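Long-range contacts in BDI_3064 protein (Parabacteroides distasonis ATCC 8503, PDB 5Z06), which hydrolyses linear beta-1,2-glucan and beta-1,2-glucooligosaccharides of four or more units in exo fashion, releasing sophorose from the non-reducing end: residues A[18-26]-A[67-75]; A[178-189]-A[215-223]. All coordinates share one frame; numbering follows the deposited sequence.

Interactions 1 and 2 follow one another in series along the chain, their centres about 25 Å apart and their nearest atoms about 8 Å apart, so they do not touch. Interaction 1 joins the edge strand 23-28 to strand 65-71 in a five-stranded antiparallel sheet. S68 and I70 of that sheet pack on strand 53-59 of a second sheet, and strand 53-59 pairs with strand 169-180, whose end carries interaction 2 to the next small sheet. The calcium ion, held by E12, N13, T49, N52 and D175, lies about 10 Å from the side chains of both Y20 and E178. The two contacts thus lie at separate points of the N-terminal beta-rich region.

Interaction 1 (A[18-26]-A[67-75]); sequences GDYFYSQAK and YSEIQYCPV
Y67 and K26 form an antiparallel hydrogen-bonded pair, Y67 N giving to K26 O at 2.8 Å while K26 N gives to Y67 O. The ring of Y67 turns an edge to Q24, whose OE1 lies near the ring plane, 3.7 Å from Y67 CE2, with the amide almost perpendicular to the ring. S68 goes to the other face of the sheet beside A25. With OG opposite its own backbone N (chi1 -170°), it reaches across to Q24 O at 2.7 Å. The same oxygen accepts E69 N at 3.0 Å, so two donors grip it. E69 lays CG against Q24 CB at 3.6 Å; its carboxylate is also bridged to R108.

The axes of strands 23-26 and 67-71 approach to 4.6 Å, with their N-to-C directions 176° apart, the geometry of neighbouring antiparallel strands, with 23-28 at the edge of a five-stranded sheet. I70, on the same face as S68, packs on L54 of strand 53-59, as expected where two sheets stack in a beta-sandwich.

Q71 N then bonds Y22 O, approaching from above the carbonyl plane; Y22 centres an inverse gamma turn. Q71 NE2 holds E69 OE1 at 2.8 Å on its anti side, while one water links Q71 OE1 to F21 O and another links Q71 O to Y20 OH. C73 CB sits over the centre of the Y22 ring, 3.6 Å from the centroid and 9° off the normal, a CH-pi contact, with SG oblique to the ring. F21 CD2 covers the opposite face, and the Y22 hydroxyl bonds W658 NE1 and A594 O in the glycoamylase-like region.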
loop_
_atom_site.group_PDB
_atom_site.type_symbol
_atom_site.label_atom_id
_atom_site.label_comp_id
_atom_site.label_asym_id
_atom_site.label_seq_id
_atom_site.Cartn_x
_atom_site.Cartn_y
_atom_site.Cartn_z
ATOM N N GLY A 18 14.110 16.653 -1.010
ATOM C CA GLY A 18 14.923 17.208 0.054
ATOM C C GLY A 18 15.954 16.246 0.575
ATOM O O GLY A 18 17.124 16.486 0.457
ATOM N N ASP A 19 15.491 15.160 1.165
ATOM C CA ASP A 19 16.350 14.168 1.762
ATOM C C ASP A 19 15.711 12.786 1.690
ATOM O O ASP A 19 14.523 12.659 1.446
ATOM C CB ASP A 19 16.626 14.542 3.219
ATOM C CG ASP A 19 15.353 14.699 4.049
ATOM O OD1 ASP A 19 14.710 13.704 4.436
ATOM O OD2 ASP A 19 14.996 15.840 4.348
ATOM N N TYR A 20 16.526 11.765 1.935
ATOM C CA TYR A 20 16.157 10.400 1.654
ATOM C C TYR A 20 16.073 9.607 2.948
ATOM O O TYR A 20 17.067 9.409 3.663
ATOM C CB TYR A 20 17.131 9.738 0.682
ATOM C CG TYR A 20 16.628 8.379 0.255
ATOM C CD1 TYR A 20 15.357 8.245 -0.315
ATOM C CD2 TYR A 20 17.378 7.218 0.470
ATOM C CE1 TYR A 20 14.860 7.005 -0.676
ATOM C CE2 TYR A 20 16.881 5.977 0.085
ATOM C CZ TYR A 20 15.610 5.887 -0.480
ATOM O OH TYR A 20 15.048 4.697 -0.854
ATOM N N PHE A 21 14.868 9.154 3.238
ATOM C CA PHE A 21 14.587 8.574 4.502
ATOM C C PHE A 21 15.512 7.406 4.745
ATOM O O PHE A 21 16.092 7.309 5.804
ATOM C CB PHE A 21 13.116 8.128 4.632
ATOM C CG PHE A 21 12.878 7.409 5.903
ATOM C CD1 PHE A 21 12.600 8.107 7.048
ATOM C CD2 PHE A 21 13.052 6.047 5.975
ATOM C CE1 PHE A 21 12.449 7.455 8.255
ATOM C CE2 PHE A 21 12.913 5.386 7.180
ATOM C CZ PHE A 21 12.602 6.089 8.321
ATOM N N TYR A 22 15.669 6.559 3.742
ATOM C CA TYR A 22 16.444 5.327 3.875
ATOM C C TYR A 22 17.917 5.561 3.593
ATOM O O TYR A 22 18.514 4.898 2.749
ATOM C CB TYR A 22 15.904 4.289 2.914
ATOM C CG TYR A 22 14.510 3.862 3.253
ATOM C CD1 TYR A 22 14.272 2.986 4.300
ATOM C CD2 TYR A 22 13.428 4.341 2.538
ATOM C CE1 TYR A 22 12.984 2.583 4.614
ATOM C CE2 TYR A 22 12.146 3.950 2.855
ATOM C CZ TYR A 22 11.935 3.064 3.871
ATOM O OH TYR A 22 10.653 2.703 4.132
ATOM N N SER A 23 18.488 6.519 4.299
ATOM C CA SER A 23 19.897 6.773 4.237
ATOM C C SER A 23 20.332 7.319 5.564
ATOM O O SER A 23 19.529 7.759 6.390
ATOM C CB SER A 23 20.243 7.770 3.140
ATOM O OG SER A 23 19.662 9.020 3.408
ATOM N N GLN A 24 21.625 7.281 5.761
ATOM C CA GLN A 24 22.214 7.841 6.938
ATOM C C GLN A 24 23.411 8.632 6.438
ATOM O O GLN A 24 24.030 8.277 5.436
ATOM C CB GLN A 24 22.592 6.733 7.909
ATOM C CG GLN A 24 23.118 7.217 9.252
ATOM C CD GLN A 24 23.502 6.074 10.198
ATOM O OE1 GLN A 24 23.526 4.892 9.812
ATOM N NE2 GLN A 24 23.811 6.429 11.445
ATOM N N ALA A 25 23.699 9.729 7.111
ATOM C CA ALA A 25 24.910 10.476 6.851
ATOM C C ALA A 25 25.300 11.151 8.148
ATOM O O ALA A 25 24.493 11.821 8.784
ATOM C CB ALA A 25 24.718 11.471 5.730
ATOM N N LYS A 26 26.523 10.903 8.573
ATOM C CA LYS A 26 26.992 11.414 9.836
ATOM C C LYS A 26 28.466 11.629 9.717
ATOM O O LYS A 26 29.104 11.117 8.803
ATOM C CB LYS A 26 26.660 10.471 10.995
ATOM C CG LYS A 26 27.106 9.035 10.806
ATOM C CD LYS A 26 26.483 8.076 11.829
ATOM C CE LYS A 26 27.221 8.038 13.159
ATOM N NZ LYS A 26 27.442 6.641 13.624
ATOM N N TYR A 67 30.466 8.986 7.695
ATOM C CA TYR A 67 29.832 7.743 7.338
ATOM C C TYR A 67 28.541 8.067 6.602
ATOM O O TYR A 67 27.799 8.983 6.989
ATOM C CB TYR A 67 29.523 6.938 8.587
ATOM C CG TYR A 67 28.827 5.643 8.266
ATOM C CD1 TYR A 67 29.533 4.573 7.727
ATOM C CD2 TYR A 67 27.448 5.499 8.468
ATOM C CE1 TYR A 67 28.889 3.394 7.408
ATOM C CE2 TYR A 67 26.795 4.324 8.156
ATOM C CZ TYR A 67 27.511 3.282 7.631
ATOM O OH TYR A 67 26.866 2.130 7.330
ATOM N N SER A 68 28.284 7.325 5.545
ATOM C CA SER A 68 26.993 7.353 4.933
ATOM C C SER A 68 26.582 5.958 4.579
ATOM O O SER A 68 27.423 5.114 4.318
ATOM C CB SER A 68 27.004 8.195 3.677
ATOM O OG SER A 68 25.682 8.376 3.256
ATOM N N GLU A 69 25.277 5.716 4.586
ATOM C CA GLU A 69 24.760 4.499 3.997
ATOM C C GLU A 69 23.429 4.729 3.333
ATOM O O GLU A 69 22.640 5.574 3.773
ATOM C CB GLU A 69 24.637 3.399 5.037
ATOM C CG GLU A 69 23.712 3.726 6.181
ATOM C CD GLU A 69 23.509 2.539 7.100
ATOM O OE1 GLU A 69 22.345 2.222 7.407
ATOM O OE2 GLU A 69 24.516 1.916 7.511
ATOM N N ILE A 70 23.198 3.958 2.278
ATOM C CA ILE A 70 21.962 3.945 1.552
ATOM C C ILE A 70 21.316 2.613 1.897
ATOM O O ILE A 70 21.827 1.549 1.549
ATOM C CB ILE A 70 22.202 4.081 0.052
ATOM C CG1 ILE A 70 22.881 5.415 -0.245
ATOM C CG2 ILE A 70 20.885 4.032 -0.701
ATOM C CD1 ILE A 70 24.377 5.338 -0.353
ATOM N N GLN A 71 20.186 2.696 2.575
ATOM C CA GLN A 71 19.517 1.531 3.130
ATOM C C GLN A 71 18.497 0.947 2.167
ATOM O O GLN A 71 17.692 1.676 1.548
ATOM C CB GLN A 71 18.841 1.894 4.424
ATOM C CG GLN A 71 19.798 2.347 5.506
ATOM C CD GLN A 71 19.132 3.182 6.578
ATOM O OE1 GLN A 71 17.950 3.487 6.492
ATOM N NE2 GLN A 71 19.895 3.566 7.589
ATOM N N TYR A 72 18.539 -0.378 2.046
ATOM C CA TYR A 72 17.511 -1.093 1.308
ATOM C C TYR A 72 16.193 -0.826 2.013
ATOM O O TYR A 72 16.133 -0.934 3.220
ATOM C CB TYR A 72 17.760 -2.612 1.272
ATOM C CG TYR A 72 16.580 -3.355 0.685
ATOM C CD1 TYR A 72 16.310 -3.297 -0.678
ATOM C CD2 TYR A 72 15.725 -4.087 1.494
ATOM C CE1 TYR A 72 15.238 -3.959 -1.221
ATOM C CE2 TYR A 72 14.635 -4.758 0.961
ATOM C CZ TYR A 72 14.389 -4.690 -0.394
ATOM O OH TYR A 72 13.286 -5.350 -0.910
ATOM N N CYS A 73 15.178 -0.468 1.239
ATOM C CA CYS A 73 13.835 -0.128 1.765
ATOM C C CYS A 73 12.985 -1.377 1.667
ATOM O O CYS A 73 12.629 -1.756 0.566
ATOM C CB CYS A 73 13.210 1.014 0.921
ATOM S SG CYS A 73 11.428 1.275 1.173
ATOM N N PRO A 74 12.728 -2.071 2.790
ATOM C CA PRO A 74 11.897 -3.278 2.679
ATOM C C PRO A 74 10.490 -2.942 2.251
ATOM O O PRO A 74 9.943 -1.910 2.636
ATOM C CB PRO A 74 11.901 -3.859 4.093
ATOM C CG PRO A 74 12.272 -2.706 4.958
ATOM C CD PRO A 74 13.274 -1.943 4.141
ATOM N N VAL A 75 9.934 -3.785 1.403
ATOM C CA VAL A 75 8.601 -3.552 0.907
ATOM C C VAL A 75 7.878 -4.871 1.048
ATOM O O VAL A 75 8.389 -5.922 0.611
ATOM C CB VAL A 75 8.623 -3.095 -0.553
ATOM C CG1 VAL A 75 7.209 -2.859 -1.052
ATOM C CG2 VAL A 75 9.454 -1.831 -0.714
HETATM O O HOH W 1 16.213 2.591 -0.354
HETATM O O HOH W 2 16.609 5.416 7.644
#

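Interaction 2 (A[178-189]-A[215-223])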
loop_
_atom_site.group_PDB
_atom_site.type_symbol
_atom_site.label_atom_id
_atom_site.label_comp_id
_atom_site.label_asym_id
_atom_site.label_seq_id
_atom_site.Cartn_x
_atom_site.Cartn_y
_atom_site.Cartn_z
ATOM N N GLU A 178 21.914 -0.562 -6.862
ATOM C CA GLU A 178 21.166 -1.797 -6.939
ATOM C C GLU A 178 22.076 -2.995 -7.152
ATOM O O GLU A 178 23.205 -2.868 -7.674
ATOM C CB GLU A 178 20.151 -1.724 -8.086
ATOM C CG GLU A 178 20.763 -1.489 -9.451
ATOM C CD GLU A 178 19.729 -1.235 -10.527
ATOM O OE1 GLU A 178 18.519 -1.494 -10.315
ATOM O OE2 GLU A 178 20.138 -0.779 -11.605
ATOM N N LEU A 179 21.557 -4.150 -6.750
ATOM C CA LEU A 179 22.178 -5.414 -7.046
ATOM C C LEU A 179 21.603 -5.915 -8.355
ATOM O O LEU A 179 20.387 -5.871 -8.550
ATOM C CB LEU A 179 21.931 -6.406 -5.925
ATOM C CG LEU A 179 22.395 -5.995 -4.539
ATOM C CD1 LEU A 179 22.242 -7.157 -3.585
ATOM C CD2 LEU A 179 23.826 -5.501 -4.556
ATOM N N LEU A 180 22.482 -6.361 -9.248
ATOM C CA LEU A 180 22.109 -6.872 -10.566
ATOM C C LEU A 180 22.775 -8.219 -10.781
ATOM O O LEU A 180 23.793 -8.508 -10.152
ATOM C CB LEU A 180 22.569 -5.933 -11.668
ATOM C CG LEU A 180 21.866 -4.586 -11.779
ATOM C CD1 LEU A 180 22.548 -3.702 -12.815
ATOM C CD2 LEU A 180 20.404 -4.764 -12.157
ATOM N N PRO A 181 22.204 -9.046 -11.672
ATOM C CA PRO A 181 22.831 -10.329 -11.929
ATOM C C PRO A 181 24.054 -10.149 -12.828
ATOM O O PRO A 181 24.165 -9.138 -13.510
ATOM C CB PRO A 181 21.722 -11.131 -12.614
ATOM C CG PRO A 181 20.854 -10.113 -13.241
ATOM C CD PRO A 181 20.933 -8.889 -12.398
ATOM N N ALA A 182 24.970 -11.117 -12.795
ATOM C CA ALA A 182 26.160 -11.096 -13.654
ATOM C C ALA A 182 25.751 -11.031 -15.116
ATOM O O ALA A 182 26.244 -10.208 -15.876
ATOM C CB ALA A 182 27.000 -12.331 -13.406
ATOM N N SER A 183 24.826 -11.901 -15.494
ATOM C CA SER A 183 24.211 -11.849 -16.823
ATOM C C SER A 183 22.998 -10.926 -16.759
ATOM O O SER A 183 21.982 -11.280 -16.164
ATOM C CB SER A 183 23.775 -13.253 -17.268
ATOM O OG SER A 183 23.239 -13.223 -18.577
ATOM N N LEU A 184 23.107 -9.750 -17.367
ATOM C CA LEU A 184 21.981 -8.842 -17.432
ATOM C C LEU A 184 20.888 -9.479 -18.272
ATOM O O LEU A 184 21.178 -9.998 -19.346
ATOM C CB LEU A 184 22.382 -7.510 -18.057
ATOM C CG LEU A 184 23.429 -6.711 -17.282
ATOM C CD1 LEU A 184 23.750 -5.426 -18.031
ATOM C CD2 LEU A 184 22.987 -6.432 -15.852
ATOM N N PRO A 185 19.629 -9.455 -17.785
ATOM C CA PRO A 185 18.513 -9.880 -18.640
ATOM C C PRO A 185 18.562 -9.132 -19.968
ATOM O O PRO A 185 18.841 -7.936 -19.979
ATOM C CB PRO A 185 17.264 -9.471 -17.851
ATOM C CG PRO A 185 17.711 -9.339 -16.446
ATOM C CD PRO A 185 19.177 -9.012 -16.454
ATOM N N SER A 186 18.353 -9.832 -21.072
ATOM C CA SER A 186 18.263 -9.165 -22.358
ATOM C C SER A 186 16.889 -9.411 -22.954
ATOM O O SER A 186 16.070 -10.172 -22.418
ATOM C CB SER A 186 19.390 -9.612 -23.297
ATOM O OG SER A 186 19.388 -11.014 -23.419
ATOM N N VAL A 187 16.629 -8.698 -24.038
ATOM C CA VAL A 187 15.383 -8.801 -24.770
ATOM C C VAL A 187 15.769 -9.043 -26.229
ATOM O O VAL A 187 16.756 -8.472 -26.706
ATOM C CB VAL A 187 14.532 -7.518 -24.593
ATOM C CG1 VAL A 187 14.354 -7.202 -23.115
ATOM C CG2 VAL A 187 15.139 -6.312 -25.305
ATOM N N SER A 188 15.015 -9.888 -26.931
ATOM C CA SER A 188 15.267 -10.103 -28.366
ATOM C C SER A 188 14.980 -8.808 -29.159
ATOM O O SER A 188 15.800 -8.405 -29.997
ATOM C CB SER A 188 14.474 -11.305 -28.905
ATOM O OG SER A 188 13.138 -11.294 -28.436
ATOM N N ALA A 189 13.846 -8.157 -28.857
ATOM C CA ALA A 189 13.453 -6.864 -29.454
ATOM C C ALA A 189 12.961 -5.891 -28.379
ATOM O O ALA A 189 12.242 -6.285 -27.459
ATOM C CB ALA A 189 12.367 -7.076 -30.495
ATOM N N GLU A 215 8.693 -9.412 -22.490
ATOM C CA GLU A 215 10.136 -9.161 -22.562
ATOM C C GLU A 215 10.704 -8.499 -21.281
ATOM O O GLU A 215 10.118 -7.561 -20.741
ATOM C CB GLU A 215 10.457 -8.304 -23.792
ATOM C CG GLU A 215 10.325 -9.017 -25.140
ATOM C CD GLU A 215 11.473 -9.988 -25.429
ATOM O OE1 GLU A 215 12.362 -9.650 -26.236
ATOM O OE2 GLU A 215 11.496 -11.094 -24.852
ATOM N N ASP A 216 11.864 -8.967 -20.829
ATOM C CA ASP A 216 12.383 -8.622 -19.508
ATOM C C ASP A 216 13.166 -7.286 -19.525
ATOM O O ASP A 216 14.395 -7.233 -19.408
ATOM C CB ASP A 216 13.203 -9.784 -18.943
ATOM C CG ASP A 216 13.375 -9.697 -17.446
ATOM O OD1 ASP A 216 12.810 -8.780 -16.817
ATOM O OD2 ASP A 216 14.088 -10.530 -16.872
ATOM N N ILE A 217 12.412 -6.203 -19.671
ATOM C CA ILE A 217 12.968 -4.858 -19.688
ATOM C C ILE A 217 13.224 -4.340 -18.270
ATOM O O ILE A 217 12.650 -4.838 -17.280
ATOM C CB ILE A 217 12.082 -3.870 -20.476
ATOM C CG1 ILE A 217 10.709 -3.679 -19.832
ATOM C CG2 ILE A 217 11.917 -4.340 -21.916
ATOM C CD1 ILE A 217 10.140 -2.310 -20.083
ATOM N N LYS A 218 14.079 -3.325 -18.184
ATOM C CA LYS A 218 14.481 -2.781 -16.887
ATOM C C LYS A 218 13.389 -1.839 -16.366
ATOM O O LYS A 218 12.920 -1.956 -15.241
ATOM C CB LYS A 218 15.818 -2.055 -17.012
ATOM C CG LYS A 218 16.508 -1.782 -15.688
ATOM C CD LYS A 218 17.705 -0.865 -15.881
ATOM C CE LYS A 218 18.397 -0.532 -14.574
ATOM N NZ LYS A 218 19.059 -1.704 -13.972
ATOM N N TYR A 219 13.008 -0.896 -17.207
ATOM C CA TYR A 219 12.003 0.076 -16.849
ATOM C C TYR A 219 11.536 0.780 -18.081
ATOM O O TYR A 219 12.121 0.636 -19.153
ATOM C CB TYR A 219 12.508 1.086 -15.805
ATOM C CG TYR A 219 13.914 1.674 -15.962
ATOM C CD1 TYR A 219 14.273 2.442 -17.069
ATOM C CD2 TYR A 219 14.847 1.549 -14.932
ATOM C CE1 TYR A 219 15.539 3.003 -17.172
ATOM C CE2 TYR A 219 16.107 2.109 -15.023
ATOM C CZ TYR A 219 16.447 2.838 -16.139
ATOM O OH TYR A 219 17.695 3.395 -16.210
ATOM N N TYR A 220 10.445 1.500 -17.925
ATOM C CA TYR A 220 9.991 2.434 -18.930
ATOM C C TYR A 220 10.543 3.792 -18.549
ATOM O O TYR A 220 10.555 4.135 -17.371
ATOM C CB TYR A 220 8.475 2.461 -18.965
ATOM C CG TYR A 220 7.896 1.153 -19.417
ATOM C CD1 TYR A 220 7.829 0.839 -20.775
ATOM C CD2 TYR A 220 7.428 0.223 -18.491
ATOM C CE1 TYR A 220 7.298 -0.367 -21.202
ATOM C CE2 TYR A 220 6.896 -0.988 -18.901
ATOM C CZ TYR A 220 6.824 -1.282 -20.255
ATOM O OH TYR A 220 6.293 -2.492 -20.644
ATOM N N ARG A 221 11.036 4.537 -19.524
ATOM C CA ARG A 221 11.442 5.901 -19.303
ATOM C C ARG A 221 10.341 6.749 -19.853
ATOM O O ARG A 221 9.929 6.543 -21.008
ATOM C CB ARG A 221 12.734 6.229 -20.047
ATOM C CG ARG A 221 13.934 6.433 -19.147
ATOM C CD ARG A 221 15.184 6.776 -19.945
ATOM N NE ARG A 221 16.372 6.242 -19.277
ATOM C CZ ARG A 221 17.472 5.791 -19.886
ATOM N NH1 ARG A 221 17.586 5.796 -21.220
ATOM N NH2 ARG A 221 18.480 5.320 -19.144
ATOM N N ILE A 222 9.907 7.733 -19.061
ATOM C CA ILE A 222 8.854 8.643 -19.491
ATOM C C ILE A 222 9.486 9.992 -19.812
ATOM O O ILE A 222 10.267 10.518 -19.013
ATOM C CB ILE A 222 7.733 8.812 -18.435
ATOM C CG1 ILE A 222 7.048 7.465 -18.155
ATOM C CG2 ILE A 222 6.695 9.841 -18.899
ATOM C CD1 ILE A 222 7.699 6.659 -17.059
ATOM N N TYR A 223 9.117 10.521 -20.979
ATOM C CA TYR A 223 9.578 11.833 -21.467
ATOM C C TYR A 223 8.424 12.801 -21.529
ATOM O O TYR A 223 7.327 12.443 -21.917
ATOM C CB TYR A 223 10.192 11.725 -22.866
ATOM C CG TYR A 223 11.491 10.971 -22.869
ATOM C CD1 TYR A 223 11.493 9.584 -22.961
ATOM C CD2 TYR A 223 12.716 11.634 -22.738
ATOM C CE1 TYR A 223 12.672 8.872 -22.939
ATOM C CE2 TYR A 223 13.908 10.930 -22.721
ATOM C CZ TYR A 223 13.877 9.546 -22.826
ATOM O OH TYR A 223 15.039 8.824 -22.800
HETATM O O HOH W 3 16.773 -6.357 -20.442
#
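V187 and E215 mark the nearest backbone approach, their CA atoms 5.7 Å apart, and the segments share no beta bridge. Residues 178-180 end strand 169-180; the chain then leaves as an irregular linker. Across from it, D216 centres an inverse gamma turn, closed by I217 N to E215 O at 2.9 Å, and K218 and Y219 form a classic beta bulge against V262. Strand 219-225 belongs to a four-stranded antiparallel sheet whose order is consistent with a fibronectin type III-like domain, so the contact fastens this domain to the end of the preceding sheet.

At the outer end, E215 OE1 takes S188 OG at 2.9 Å from above the carboxylate plane, with weak bonds from S188 N and A189 N; the bend of E215 at chi2 (-75°) folds the carboxylate back to them. V187 CG1 packs on I217 CG2 at 3.9 Å. P185 CB rests 3.5 Å from D216 OD2, the oxygen bridged to R82, and one water joins P185 O to D216 O.

Deeper, K218 NZ meets E178 OE2 at 2.8 Å on its syn side, 33° out of the carboxylate plane, the two side chains arriving from opposite directions. An alanine at E178 removes that carboxylate and would probably leave the buried ammonium of K218 without this charge mate and free to swing. Beside the bridge, L180 CD2 stands 3.8 Å from K218 NZ.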